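Glycoside hydrolase family 31 (Trueperella pyogenes, PDB 5I0F) probably hydrolyses cycloalternan, a cyclic glucose tetrasaccharide, by a retaining mechanism that passes through a covalent glycosyl-enzyme intermediate. Local coordinates at residues A[11-16]-A[206-211]; A[76-81]-A[427-432]; A[198-203]-A[591-596]. All coordinates share one frame; numbering follows the deposited sequence.

Contact 1 of 3, residues A[11-16]-A[206-211]; sequences HPYARS and HHRTYL
Tyr13 and Arg208 run antiparallel past one another, the arginine side chain lying over one face of the phenol ring. Along the second segment, His207 leaves the helix with positive phi; the next residue, Arg208, points its side chain toward the 11-16 loop. Arg208 CG hangs over the hydroxyl end of the ring, 3.8 Å from Tyr13 CZ. From there the chain is extended from CG to NE, which carries CD across the face in a CH-pi contact and sets Arg208 NE 3.6 Å from Tyr13 CD2. The guanidinium plane is tilted 34° from the ring, and Arg208 CZ lies 4.5 Å from the Tyr13 ring centroid, 27° off its normal: an off-centre cation-pi pair. Gln199 takes a hydrogen bond from Arg208 NH1. At Thr209 the link is through water: one molecule donates to Tyr13 OH at 2.7 Å and accepts from Thr209 N at 3.1 Å, while Asp193 also bonds to the phenol oxygen. Thr209 OG1 then accepts from Leu211 N, an ST turn just ahead of strand 212-219. On the other side, a type I turn from His11 to Ala14 presents the tyrosine; His11 ND1 takes the Tyr13 N-H in its ring plane, and Pro12 CB covers the ring face opposite Arg208. The contact thus joins the loop between strands 2-3 and 20-21 to the exit of helix 203-206, with Leu71 of helix 66-72 packing against both His11 and Arg208.

Contact 2 of 3, residues A[76-81]-A[427-432]; sequences EGHLAA and RGWWFP. With CA (calcium ion), chain H; GLC (alpha-D-glucopyranose), chain B; GLC (alpha-D-glucopyranose), chain C; BGC (beta-D-glucopyranose), chain D.
O6 of the chain B glucose is gripped by His78 and Trp429, one from each segment, while O6 passes its own proton to Glu198. His78 NE2 donates to glucose O6 at 2.7 Å, and Trp429 NE1 donates to the same atom at 2.9 Å, both bonds nearly straight (165° and 171°). The oxygen lies near the plane of each ring, at its N-H edge. The two side chains are set roughly perpendicular, and the donors converge until His78 NE2 and Trp429 NE1 are 3.6 Å apart; they meet through the sugar, with no direct hydrogen bond. A chi1 of 55° folds the Trp429 indole back over its own backbone and points its N-H at the sugar. Here the N-terminal domain reaches over the TIM barrel of this family 31 enzyme, so both domains line one glycan pocket. Trp430 forms a wall of it: chain B glucose O4 sits 3.0 Å above one indole face, and Phe431 CD1 covers the opposite face. His78 also meets the next sugar, its CE1 3.2 Å from O5 of the chain C glucose, while Tyr200 stacks on its ring. Behind the histidine, a calcium ion is bound by the carbonyl oxygens of Glu76 and Leu79, each at 2.4 Å, and by three waters, one of which also donates to Glu76 OE1. Within this turn Leu79 N bonds to Glu76 O, His78 lying between them.

Contact 3 of 3, residues A[198-203]-A[591-596]; sequences EQYKAQ and HSEFHH. With GLC (alpha-D-glucopyranose), chain B; GLC (alpha-D-glucopyranose), chain C; BGC (beta-D-glucopyranose), chain D.
Tyr200 OH donates to Glu593 OE2 at 2.6 Å, the side chains arriving from opposite directions and the extended glutamate chain (chi2 175°) spanning the distance. The carboxylate uses its syn lone pair, and its plane is turned 46° from the phenol ring. Glu593 OE2 also accepts from O2 of the chain B glucose at 2.8 Å, so tyrosine and sugar share one carboxylate oxygen. O5 of that glucose lies 4.0 Å above one face of the Tyr200 ring, toward its rim, and Lys201 CG covers the centre of the opposite face. Across the sugar, Glu198 OE2 receives a very short bond of 2.5 Å from chain B glucose O6 and a weak one from O4. O3 of the chain C glucose donates to Phe594 O at 2.7 Å, while His591 NE2 lies 2.9 Å from both O3 and O4 of the beta-glucose. Together these residues line adjoining glycan sites at the C-terminal end of the barrel strands, as in other TIM-barrel glycosidases. In the second shell, Ser566 bonds to Glu593 OE1. Gln199 NE2 donates to Lys201 O at 2.9 Å and Gln203 NE2 to Gln199 O, so two side-chain amides bond backbone carbonyls on either side of Tyr200 in sequence. Segment 591-596 leaves barrel strand 587-590, and facing it 198-203 runs from strand 191-194 to the start of helix 203-206, where Ala202 is the N-cap.

Contacts 2 and 3, with centres about 11 Å apart, border the same bound sugars: the linked chain B and chain C glucoses and the separate beta-glucose. They also meet directly, for His78 NE2 lies 3.2 Å from Tyr200 CD2 and Trp429 CZ2 lies 3.3 Å from Glu198 O. Contact 1 stands behind this pocket, the side chain of Arg208 about 12 Å from a bound glucose. It reaches contact 3 through a probable hydrogen bond from Arg208 N to Gln203 O (3.2 Å), and contact 2 through packing of His11 NE2 against Trp429 CZ3 at 4.0 Å. Segments of all three pairs alternate along the chain.

Contact 1 of 3, residues A[11-16]-A[206-211]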
loop_
_atom_site.group_PDB
_atom_site.type_symbol
_atom_site.label_atom_id
_atom_site.label_comp_id
_atom_site.label_asym_id
_atom_site.label_seq_id
_atom_site.Cartn_x
_atom_site.Cartn_y
_atom_site.Cartn_z
ATOM N N HIS A 11 2.314 14.183 7.769
ATOM C CA HIS A 11 2.066 13.587 6.442
ATOM C C HIS A 11 3.485 13.340 5.871
ATOM O O HIS A 11 4.308 14.229 5.913
ATOM C CB HIS A 11 1.235 14.582 5.618
ATOM C CG HIS A 11 0.828 14.110 4.253
ATOM N ND1 HIS A 11 1.741 13.728 3.308
ATOM C CD2 HIS A 11 -0.375 14.093 3.632
ATOM C CE1 HIS A 11 1.118 13.388 2.189
ATOM N NE2 HIS A 11 -0.173 13.617 2.356
ATOM N N PRO A 12 3.788 12.132 5.347
ATOM C CA PRO A 12 5.196 11.898 4.944
ATOM C C PRO A 12 5.730 12.732 3.780
ATOM O O PRO A 12 6.944 12.796 3.589
ATOM C CB PRO A 12 5.235 10.404 4.609
ATOM C CG PRO A 12 3.811 9.995 4.417
ATOM C CD PRO A 12 3.003 10.889 5.321
ATOM N N TYR A 13 4.846 13.325 2.981
ATOM C CA TYR A 13 5.233 14.110 1.826
ATOM C C TYR A 13 4.739 15.563 1.816
ATOM O O TYR A 13 4.857 16.232 0.806
ATOM C CB TYR A 13 4.747 13.386 0.564
ATOM C CG TYR A 13 5.302 11.985 0.397
ATOM C CD1 TYR A 13 6.639 11.763 0.025
ATOM C CD2 TYR A 13 4.482 10.862 0.577
ATOM C CE1 TYR A 13 7.139 10.472 -0.140
ATOM C CE2 TYR A 13 4.971 9.578 0.415
ATOM C CZ TYR A 13 6.295 9.373 0.068
ATOM O OH TYR A 13 6.727 8.055 -0.085
ATOM N N ALA A 14 4.191 16.054 2.926
ATOM C CA ALA A 14 3.625 17.396 2.950
ATOM C C ALA A 14 3.900 18.032 4.299
ATOM O O ALA A 14 4.058 17.336 5.316
ATOM C CB ALA A 14 2.137 17.369 2.679
ATOM N N ARG A 15 3.978 19.358 4.273
ATOM C CA ARG A 15 4.141 20.157 5.483
ATOM C C ARG A 15 2.829 20.841 5.825
ATOM O O ARG A 15 2.106 21.283 4.926
ATOM C CB ARG A 15 5.225 21.214 5.276
ATOM C CG ARG A 15 6.546 20.652 4.757
ATOM C CD ARG A 15 7.403 21.742 4.139
ATOM N NE ARG A 15 6.762 22.365 2.981
ATOM C CZ ARG A 15 6.958 23.622 2.566
ATOM N NH1 ARG A 15 6.297 24.053 1.487
ATOM N NH2 ARG A 15 7.788 24.460 3.208
ATOM N N SER A 16 2.533 20.926 7.121
ATOM C CA SER A 16 1.437 21.756 7.631
ATOM C C SER A 16 1.936 23.180 7.914
ATOM O O SER A 16 3.140 23.459 7.868
ATOM C CB SER A 16 0.803 21.117 8.882
ATOM O OG SER A 16 1.763 20.651 9.801
ATOM N N HIS A 206 3.317 9.567 -9.236
ATOM C CA HIS A 206 3.827 10.224 -8.020
ATOM C C HIS A 206 4.984 9.499 -7.348
ATOM O O HIS A 206 5.563 10.027 -6.394
ATOM C CB HIS A 206 2.683 10.413 -7.023
ATOM C CG HIS A 206 1.642 11.378 -7.498
ATOM N ND1 HIS A 206 0.469 10.972 -8.095
ATOM C CD2 HIS A 206 1.604 12.735 -7.475
ATOM C CE1 HIS A 206 -0.253 12.036 -8.419
ATOM N NE2 HIS A 206 0.418 13.116 -8.059
ATOM N N HIS A 207 5.322 8.299 -7.821
ATOM C CA HIS A 207 6.481 7.526 -7.296
ATOM C C HIS A 207 6.335 7.171 -5.806
ATOM O O HIS A 207 7.282 7.281 -5.025
ATOM C CB HIS A 207 7.809 8.286 -7.567
ATOM C CG HIS A 207 7.947 8.747 -8.984
ATOM N ND1 HIS A 207 8.274 7.891 -10.012
ATOM C CD2 HIS A 207 7.769 9.965 -9.549
ATOM C CE1 HIS A 207 8.294 8.559 -11.151
ATOM N NE2 HIS A 207 7.997 9.822 -10.898
ATOM N N ARG A 208 5.147 6.717 -5.431
ATOM C CA ARG A 208 4.835 6.349 -4.057
ATOM C C ARG A 208 4.174 4.976 -4.066
ATOM O O ARG A 208 3.846 4.449 -5.131
ATOM C CB ARG A 208 3.888 7.389 -3.457
ATOM C CG ARG A 208 4.540 8.752 -3.272
ATOM C CD ARG A 208 3.481 9.820 -3.068
ATOM N NE ARG A 208 4.049 11.145 -2.996
ATOM C CZ ARG A 208 3.412 12.284 -3.292
ATOM N NH1 ARG A 208 2.146 12.314 -3.722
ATOM N NH2 ARG A 208 4.068 13.426 -3.167
ATOM N N THR A 209 4.007 4.397 -2.888
ATOM C CA THR A 209 3.429 3.062 -2.786
ATOM C C THR A 209 2.807 2.811 -1.399
ATOM O O THR A 209 3.238 3.388 -0.369
ATOM C CB THR A 209 4.508 1.978 -3.114
ATOM O OG1 THR A 209 3.931 0.671 -3.042
ATOM C CG2 THR A 209 5.680 2.041 -2.168
ATOM N N TYR A 210 1.821 1.926 -1.413
ATOM C CA TYR A 210 1.214 1.360 -0.237
ATOM C C TYR A 210 2.083 0.300 0.449
ATOM O O TYR A 210 1.878 0.008 1.637
ATOM C CB TYR A 210 -0.084 0.627 -0.578
ATOM C CG TYR A 210 -1.152 1.337 -1.370
ATOM C CD1 TYR A 210 -2.133 2.102 -0.741
ATOM C CD2 TYR A 210 -1.241 1.158 -2.748
ATOM C CE1 TYR A 210 -3.157 2.719 -1.478
ATOM C CE2 TYR A 210 -2.257 1.755 -3.490
ATOM C CZ TYR A 210 -3.207 2.545 -2.861
ATOM O OH TYR A 210 -4.252 3.120 -3.585
ATOM N N LEU A 211 3.002 -0.300 -0.309
ATOM C CA LEU A 211 3.716 -1.510 0.110
ATOM C C LEU A 211 5.218 -1.401 -0.203
ATOM O O LEU A 211 5.754 -2.129 -1.076
ATOM C CB LEU A 211 3.091 -2.719 -0.590
ATOM C CG LEU A 211 3.031 -4.031 0.183
ATOM C CD1 LEU A 211 2.394 -5.122 -0.677
ATOM C CD2 LEU A 211 4.401 -4.473 0.650
HETATM O O HOH W 1 5.197 5.813 -0.455
#

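Contact 2 of 3, residues A[76-81]-A[427-432]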
loop_
_atom_site.group_PDB
_atom_site.type_symbol
_atom_site.label_atom_id
_atom_site.label_comp_id
_atom_site.label_asym_id
_atom_site.label_seq_id
_atom_site.Cartn_x
_atom_site.Cartn_y
_atom_site.Cartn_z
ATOM N N GLU A 76 -4.219 14.944 -5.549
ATOM C CA GLU A 76 -4.879 15.463 -6.748
ATOM C C GLU A 76 -6.017 14.566 -7.246
ATOM O O GLU A 76 -6.952 15.048 -7.907
ATOM C CB GLU A 76 -3.849 15.685 -7.870
ATOM C CG GLU A 76 -2.682 16.618 -7.519
ATOM C CD GLU A 76 -3.063 18.095 -7.374
ATOM O OE1 GLU A 76 -4.085 18.564 -7.935
ATOM O OE2 GLU A 76 -2.298 18.816 -6.704
ATOM N N GLY A 77 -5.957 13.268 -6.943
ATOM C CA GLY A 77 -7.085 12.373 -7.221
ATOM C C GLY A 77 -8.380 12.711 -6.479
ATOM O O GLY A 77 -9.461 12.360 -6.956
ATOM N N HIS A 78 -8.269 13.379 -5.316
ATOM C CA HIS A 78 -9.434 13.824 -4.524
ATOM C C HIS A 78 -9.796 15.292 -4.764
ATOM O O HIS A 78 -10.567 15.856 -3.987
ATOM C CB HIS A 78 -9.198 13.617 -3.017
ATOM C CG HIS A 78 -9.344 12.198 -2.568
ATOM N ND1 HIS A 78 -10.546 11.517 -2.638
ATOM C CD2 HIS A 78 -8.449 11.336 -2.026
ATOM C CE1 HIS A 78 -10.378 10.297 -2.157
ATOM N NE2 HIS A 78 -9.117 10.161 -1.780
ATOM N N LEU A 79 -9.231 15.919 -5.804
ATOM C CA LEU A 79 -9.354 17.369 -5.990
ATOM C C LEU A 79 -9.747 17.757 -7.407
ATOM O O LEU A 79 -9.149 17.302 -8.383
ATOM C CB LEU A 79 -8.050 18.074 -5.603
ATOM C CG LEU A 79 -7.803 18.117 -4.080
ATOM C CD1 LEU A 79 -6.341 18.402 -3.777
ATOM C CD2 LEU A 79 -8.705 19.142 -3.383
ATOM N N ALA A 80 -10.756 18.616 -7.498
ATOM C CA ALA A 80 -11.129 19.261 -8.744
ATOM C C ALA A 80 -11.826 20.577 -8.422
ATOM O O ALA A 80 -12.550 20.681 -7.430
ATOM C CB ALA A 80 -12.042 18.365 -9.558
ATOM N N ALA A 81 -11.620 21.567 -9.284
ATOM C CA ALA A 81 -12.359 22.848 -9.217
ATOM C C ALA A 81 -13.892 22.679 -9.164
ATOM O O ALA A 81 -14.612 23.506 -8.570
ATOM C CB ALA A 81 -11.972 23.719 -10.394
ATOM N N ARG A 427 -5.221 11.364 11.534
ATOM C CA ARG A 427 -4.869 12.643 10.913
ATOM C C ARG A 427 -5.135 12.713 9.416
ATOM O O ARG A 427 -5.023 13.778 8.825
ATOM C CB ARG A 427 -3.398 12.973 11.179
ATOM C CG ARG A 427 -3.112 13.189 12.669
ATOM C CD ARG A 427 -1.634 13.433 12.912
ATOM N NE ARG A 427 -1.268 13.328 14.331
ATOM C CZ ARG A 427 -0.034 13.475 14.810
ATOM N NH1 ARG A 427 0.983 13.782 14.007
ATOM N NH2 ARG A 427 0.183 13.342 16.117
ATOM N N GLY A 428 -5.459 11.570 8.822
ATOM C CA GLY A 428 -5.699 11.461 7.412
ATOM C C GLY A 428 -7.050 12.004 7.007
ATOM O O GLY A 428 -7.867 12.434 7.830
ATOM N N TRP A 429 -7.274 11.939 5.704
ATOM C CA TRP A 429 -8.465 12.495 5.077
ATOM C C TRP A 429 -9.617 11.475 5.083
ATOM O O TRP A 429 -10.769 11.859 5.184
ATOM C CB TRP A 429 -8.143 12.956 3.633
ATOM C CG TRP A 429 -7.528 11.884 2.760
ATOM C CD1 TRP A 429 -8.195 10.964 2.002
ATOM C CD2 TRP A 429 -6.121 11.611 2.582
ATOM N NE1 TRP A 429 -7.286 10.127 1.355
ATOM C CE2 TRP A 429 -6.014 10.509 1.683
ATOM C CE3 TRP A 429 -4.944 12.191 3.085
ATOM C CZ2 TRP A 429 -4.778 9.966 1.288
ATOM C CZ3 TRP A 429 -3.697 11.657 2.670
ATOM C CH2 TRP A 429 -3.635 10.551 1.785
ATOM N N TRP A 430 -9.299 10.184 5.000
ATOM C CA TRP A 430 -10.315 9.113 4.974
ATOM C C TRP A 430 -10.546 8.624 6.398
ATOM O O TRP A 430 -9.583 8.289 7.087
ATOM C CB TRP A 430 -9.777 7.984 4.108
ATOM C CG TRP A 430 -10.734 6.921 3.655
ATOM C CD1 TRP A 430 -12.010 7.083 3.193
ATOM C CD2 TRP A 430 -10.434 5.528 3.539
ATOM N NE1 TRP A 430 -12.536 5.862 2.836
ATOM C CE2 TRP A 430 -11.594 4.890 3.035
ATOM C CE3 TRP A 430 -9.306 4.753 3.834
ATOM C CZ2 TRP A 430 -11.652 3.513 2.810
ATOM C CZ3 TRP A 430 -9.353 3.386 3.600
ATOM C CH2 TRP A 430 -10.524 2.774 3.099
ATOM N N PHE A 431 -11.805 8.563 6.829
ATOM C CA PHE A 431 -12.168 8.233 8.218
ATOM C C PHE A 431 -11.445 9.202 9.169
ATOM O O PHE A 431 -10.737 8.771 10.077
ATOM C CB PHE A 431 -11.824 6.773 8.583
ATOM C CG PHE A 431 -12.734 5.732 7.967
ATOM C CD1 PHE A 431 -12.765 5.517 6.592
ATOM C CD2 PHE A 431 -13.511 4.907 8.780
ATOM C CE1 PHE A 431 -13.588 4.539 6.033
ATOM C CE2 PHE A 431 -14.329 3.920 8.230
ATOM C CZ PHE A 431 -14.390 3.755 6.851
ATOM N N PRO A 432 -11.620 10.519 8.946
ATOM C CA PRO A 432 -10.893 11.507 9.747
ATOM C C PRO A 432 -11.249 11.415 11.248
ATOM O O PRO A 432 -12.408 11.162 11.601
ATOM C CB PRO A 432 -11.336 12.849 9.133
ATOM C CG PRO A 432 -12.671 12.584 8.544
ATOM C CD PRO A 432 -12.640 11.152 8.084
HETATM CA CA CA H . -7.600 16.200 -9.873
HETATM C C1 GLC B . -11.836 6.637 -1.883
HETATM C C2 GLC B . -11.366 5.244 -2.309
HETATM C C3 GLC B . -10.805 4.479 -1.117
HETATM C C4 GLC B . -9.673 5.279 -0.490
HETATM C C5 GLC B . -10.247 6.634 -0.067
HETATM C C6 GLC B . -9.222 7.534 0.603
HETATM O O2 GLC B . -12.456 4.537 -2.909
HETATM O O3 GLC B . -10.325 3.198 -1.555
HETATM O O4 GLC B . -9.111 4.560 0.627
HETATM O O5 GLC B . -10.788 7.333 -1.203
HETATM O O6 GLC B . -8.253 8.034 -0.331
HETATM C C1 GLC C . -13.780 10.041 -3.751
HETATM C C2 GLC C . -14.497 9.210 -4.809
HETATM C C3 GLC C . -15.582 8.347 -4.168
HETATM C C4 GLC C . -15.007 7.496 -3.034
HETATM C C5 GLC C . -14.321 8.424 -2.022
HETATM C C6 GLC C . -13.697 7.743 -0.799
HETATM O O1 GLC C . -14.685 11.005 -3.195
HETATM O O2 GLC C . -15.081 10.079 -5.789
HETATM O O3 GLC C . -16.174 7.536 -5.186
HETATM O O4 GLC C . -16.036 6.742 -2.382
HETATM O O5 GLC C . -13.305 9.184 -2.710
HETATM O O6 GLC C . -13.044 6.495 -1.102
HETATM C C2 BGC D . -10.132 0.187 -1.280
HETATM C C3 BGC D . -11.233 0.053 -2.347
HETATM C C4 BGC D . -12.589 -0.062 -1.658
HETATM C C5 BGC D . -12.823 1.117 -0.702
HETATM C C6 BGC D . -14.085 0.859 0.111
HETATM C C1 BGC D . -10.542 0.546 0.171
HETATM O O2 BGC D . -8.793 0.512 -1.707
HETATM O O3 BGC D . -10.977 -1.078 -3.184
HETATM O O4 BGC D . -13.646 -0.117 -2.636
HETATM O O5 BGC D . -11.718 1.374 0.204
HETATM O O6 BGC D . -14.460 2.027 0.848
HETATM O O HOH W 2 -6.431 18.152 -9.294
HETATM O O HOH W 3 -9.746 15.223 -10.226
HETATM O O HOH W 4 -7.354 13.858 -10.993
#

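Contact 3 of 3, residues A[198-203]-A[591-596]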
loop_
_atom_site.group_PDB
_atom_site.type_symbol
_atom_site.label_atom_id
_atom_site.label_comp_id
_atom_site.label_asym_id
_atom_site.label_seq_id
_atom_site.Cartn_x
_atom_site.Cartn_y
_atom_site.Cartn_z
ATOM N N GLU A 198 -0.758 6.120 1.660
ATOM C CA GLU A 198 -1.920 5.975 0.797
ATOM C C GLU A 198 -1.948 7.041 -0.305
ATOM O O GLU A 198 -2.431 8.150 -0.091
ATOM C CB GLU A 198 -3.234 6.005 1.578
ATOM C CG GLU A 198 -4.380 5.551 0.680
ATOM C CD GLU A 198 -5.706 6.259 0.887
ATOM O OE1 GLU A 198 -6.046 6.640 2.031
ATOM O OE2 GLU A 198 -6.437 6.371 -0.125
ATOM N N GLN A 199 -1.417 6.689 -1.476
ATOM C CA GLN A 199 -1.506 7.526 -2.668
ATOM C C GLN A 199 -2.733 7.091 -3.436
ATOM O O GLN A 199 -2.748 5.976 -4.006
ATOM C CB GLN A 199 -0.233 7.407 -3.518
ATOM C CG GLN A 199 -0.271 8.131 -4.854
ATOM C CD GLN A 199 -0.587 9.591 -4.735
ATOM O OE1 GLN A 199 0.032 10.310 -3.952
ATOM N NE2 GLN A 199 -1.559 10.045 -5.497
ATOM N N TYR A 200 -3.763 7.947 -3.434
ATOM C CA TYR A 200 -5.038 7.620 -4.065
ATOM C C TYR A 200 -4.902 7.889 -5.559
ATOM O O TYR A 200 -4.926 9.030 -5.988
ATOM C CB TYR A 200 -6.218 8.390 -3.452
ATOM C CG TYR A 200 -7.557 8.224 -4.175
ATOM C CD1 TYR A 200 -8.181 6.977 -4.284
ATOM C CD2 TYR A 200 -8.206 9.321 -4.732
ATOM C CE1 TYR A 200 -9.405 6.833 -4.946
ATOM C CE2 TYR A 200 -9.428 9.190 -5.382
ATOM C CZ TYR A 200 -10.025 7.946 -5.498
ATOM O OH TYR A 200 -11.242 7.820 -6.133
ATOM N N LYS A 201 -4.727 6.804 -6.310
ATOM C CA LYS A 201 -4.562 6.793 -7.769
ATOM C C LYS A 201 -3.226 7.387 -8.217
ATOM O O LYS A 201 -2.554 8.113 -7.464
ATOM C CB LYS A 201 -5.783 7.426 -8.492
ATOM C CG LYS A 201 -7.117 6.854 -7.979
ATOM C CD LYS A 201 -8.344 7.203 -8.812
ATOM C CE LYS A 201 -8.556 8.691 -8.958
ATOM N NZ LYS A 201 -9.789 8.997 -9.739
ATOM N N ALA A 202 -2.849 7.057 -9.453
ATOM C CA ALA A 202 -1.624 7.554 -10.097
ATOM C C ALA A 202 -0.365 7.336 -9.242
ATOM O O ALA A 202 0.491 8.223 -9.126
ATOM C CB ALA A 202 -1.791 9.037 -10.434
ATOM N N GLN A 203 -0.234 6.145 -8.655
ATOM C CA GLN A 203 0.918 5.841 -7.801
ATOM C C GLN A 203 2.237 5.919 -8.594
ATOM O O GLN A 203 3.269 6.365 -8.057
ATOM C CB GLN A 203 0.791 4.465 -7.173
ATOM C CG GLN A 203 -0.404 4.290 -6.212
ATOM C CD GLN A 203 -1.723 3.904 -6.902
ATOM O OE1 GLN A 203 -1.736 3.472 -8.057
ATOM N NE2 GLN A 203 -2.831 4.015 -6.174
ATOM N N HIS A 591 -13.459 -5.172 -9.880
ATOM C CA HIS A 591 -13.928 -4.359 -8.755
ATOM C C HIS A 591 -14.411 -2.993 -9.248
ATOM O O HIS A 591 -14.006 -2.527 -10.312
ATOM C CB HIS A 591 -12.791 -4.233 -7.723
ATOM C CG HIS A 591 -13.137 -3.454 -6.487
ATOM N ND1 HIS A 591 -14.299 -3.652 -5.777
ATOM C CD2 HIS A 591 -12.433 -2.522 -5.797
ATOM C CE1 HIS A 591 -14.330 -2.819 -4.747
ATOM N NE2 HIS A 591 -13.201 -2.128 -4.731
ATOM N N SER A 592 -15.274 -2.361 -8.472
ATOM C CA SER A 592 -15.735 -1.004 -8.761
ATOM C C SER A 592 -15.889 -0.146 -7.506
ATOM O O SER A 592 -16.389 -0.591 -6.456
ATOM C CB SER A 592 -17.064 -1.026 -9.514
ATOM O OG SER A 592 -18.089 -1.693 -8.782
ATOM N N GLU A 593 -15.489 1.102 -7.650
ATOM C CA GLU A 593 -15.555 2.077 -6.567
ATOM C C GLU A 593 -16.989 2.557 -6.314
ATOM O O GLU A 593 -17.804 2.628 -7.228
ATOM C CB GLU A 593 -14.669 3.280 -6.940
ATOM C CG GLU A 593 -14.474 4.309 -5.828
ATOM C CD GLU A 593 -13.490 5.398 -6.224
ATOM O OE1 GLU A 593 -13.541 5.874 -7.366
ATOM O OE2 GLU A 593 -12.650 5.785 -5.387
ATOM N N PHE A 594 -17.257 2.916 -5.060
ATOM C CA PHE A 594 -18.483 3.578 -4.617
ATOM C C PHE A 594 -18.767 4.795 -5.487
ATOM O O PHE A 594 -17.851 5.555 -5.790
ATOM C CB PHE A 594 -18.327 4.060 -3.163
ATOM C CG PHE A 594 -19.588 4.620 -2.555
ATOM C CD1 PHE A 594 -20.747 3.849 -2.461
ATOM C CD2 PHE A 594 -19.597 5.906 -2.021
ATOM C CE1 PHE A 594 -21.908 4.361 -1.890
ATOM C CE2 PHE A 594 -20.754 6.425 -1.435
ATOM C CZ PHE A 594 -21.903 5.650 -1.360
ATOM N N HIS A 595 -20.033 4.971 -5.841
ATOM C CA HIS A 595 -20.510 6.061 -6.718
ATOM C C HIS A 595 -21.897 6.588 -6.241
ATOM O O HIS A 595 -22.695 7.107 -7.043
ATOM C CB HIS A 595 -20.539 5.481 -8.135
ATOM C CG HIS A 595 -20.961 6.435 -9.204
ATOM N ND1 HIS A 595 -21.909 6.100 -10.151
ATOM C CD2 HIS A 595 -20.555 7.693 -9.498
ATOM C CE1 HIS A 595 -22.065 7.114 -10.980
ATOM N NE2 HIS A 595 -21.267 8.096 -10.597
ATOM N N HIS A 596 -22.173 6.465 -4.931
ATOM C CA HIS A 596 -23.430 6.924 -4.310
ATOM C C HIS A 596 -24.687 6.353 -4.968
ATOM O O HIS A 596 -25.740 6.986 -4.959
ATOM C CB HIS A 596 -23.477 8.478 -4.282
ATOM C CG HIS A 596 -22.401 9.100 -3.453
ATOM N ND1 HIS A 596 -22.563 9.374 -2.108
ATOM C CD2 HIS A 596 -21.147 9.502 -3.768
ATOM C CE1 HIS A 596 -21.453 9.905 -1.630
ATOM N NE2 HIS A 596 -20.578 9.990 -2.616
HETATM C C1 GLC B . -11.836 6.637 -1.883
HETATM C C2 GLC B . -11.366 5.244 -2.309
HETATM C C3 GLC B . -10.805 4.479 -1.117
HETATM C C4 GLC B . -9.673 5.279 -0.490
HETATM C C5 GLC B . -10.247 6.634 -0.067
HETATM C C6 GLC B . -9.222 7.534 0.603
HETATM O O2 GLC B . -12.456 4.537 -2.909
HETATM O O3 GLC B . -10.325 3.198 -1.555
HETATM O O4 GLC B . -9.111 4.560 0.627
HETATM O O5 GLC B . -10.788 7.333 -1.203
HETATM O O6 GLC B . -8.253 8.034 -0.331
HETATM C C1 GLC C . -13.780 10.041 -3.751
HETATM C C2 GLC C . -14.497 9.210 -4.809
HETATM C C3 GLC C . -15.582 8.347 -4.168
HETATM C C4 GLC C . -15.007 7.496 -3.034
HETATM C C5 GLC C . -14.321 8.424 -2.022
HETATM C C6 GLC C . -13.697 7.743 -0.799
HETATM O O1 GLC C . -14.685 11.005 -3.195
HETATM O O2 GLC C . -15.081 10.079 -5.789
HETATM O O3 GLC C . -16.174 7.536 -5.186
HETATM O O4 GLC C . -16.036 6.742 -2.382
HETATM O O5 GLC C . -13.305 9.184 -2.710
HETATM O O6 GLC C . -13.044 6.495 -1.102
HETATM C C2 BGC D . -10.132 0.187 -1.280
HETATM C C3 BGC D . -11.233 0.053 -2.347
HETATM C C4 BGC D . -12.589 -0.062 -1.658
HETATM C C5 BGC D . -12.823 1.117 -0.702
HETATM C C6 BGC D . -14.085 0.859 0.111
HETATM C C1 BGC D . -10.542 0.546 0.171
HETATM O O2 BGC D . -8.793 0.512 -1.707
HETATM O O3 BGC D . -10.977 -1.078 -3.184
HETATM O O4 BGC D . -13.646 -0.117 -2.636
HETATM O O5 BGC D . -11.718 1.374 0.204
HETATM O O6 BGC D . -14.460 2.027 0.848
#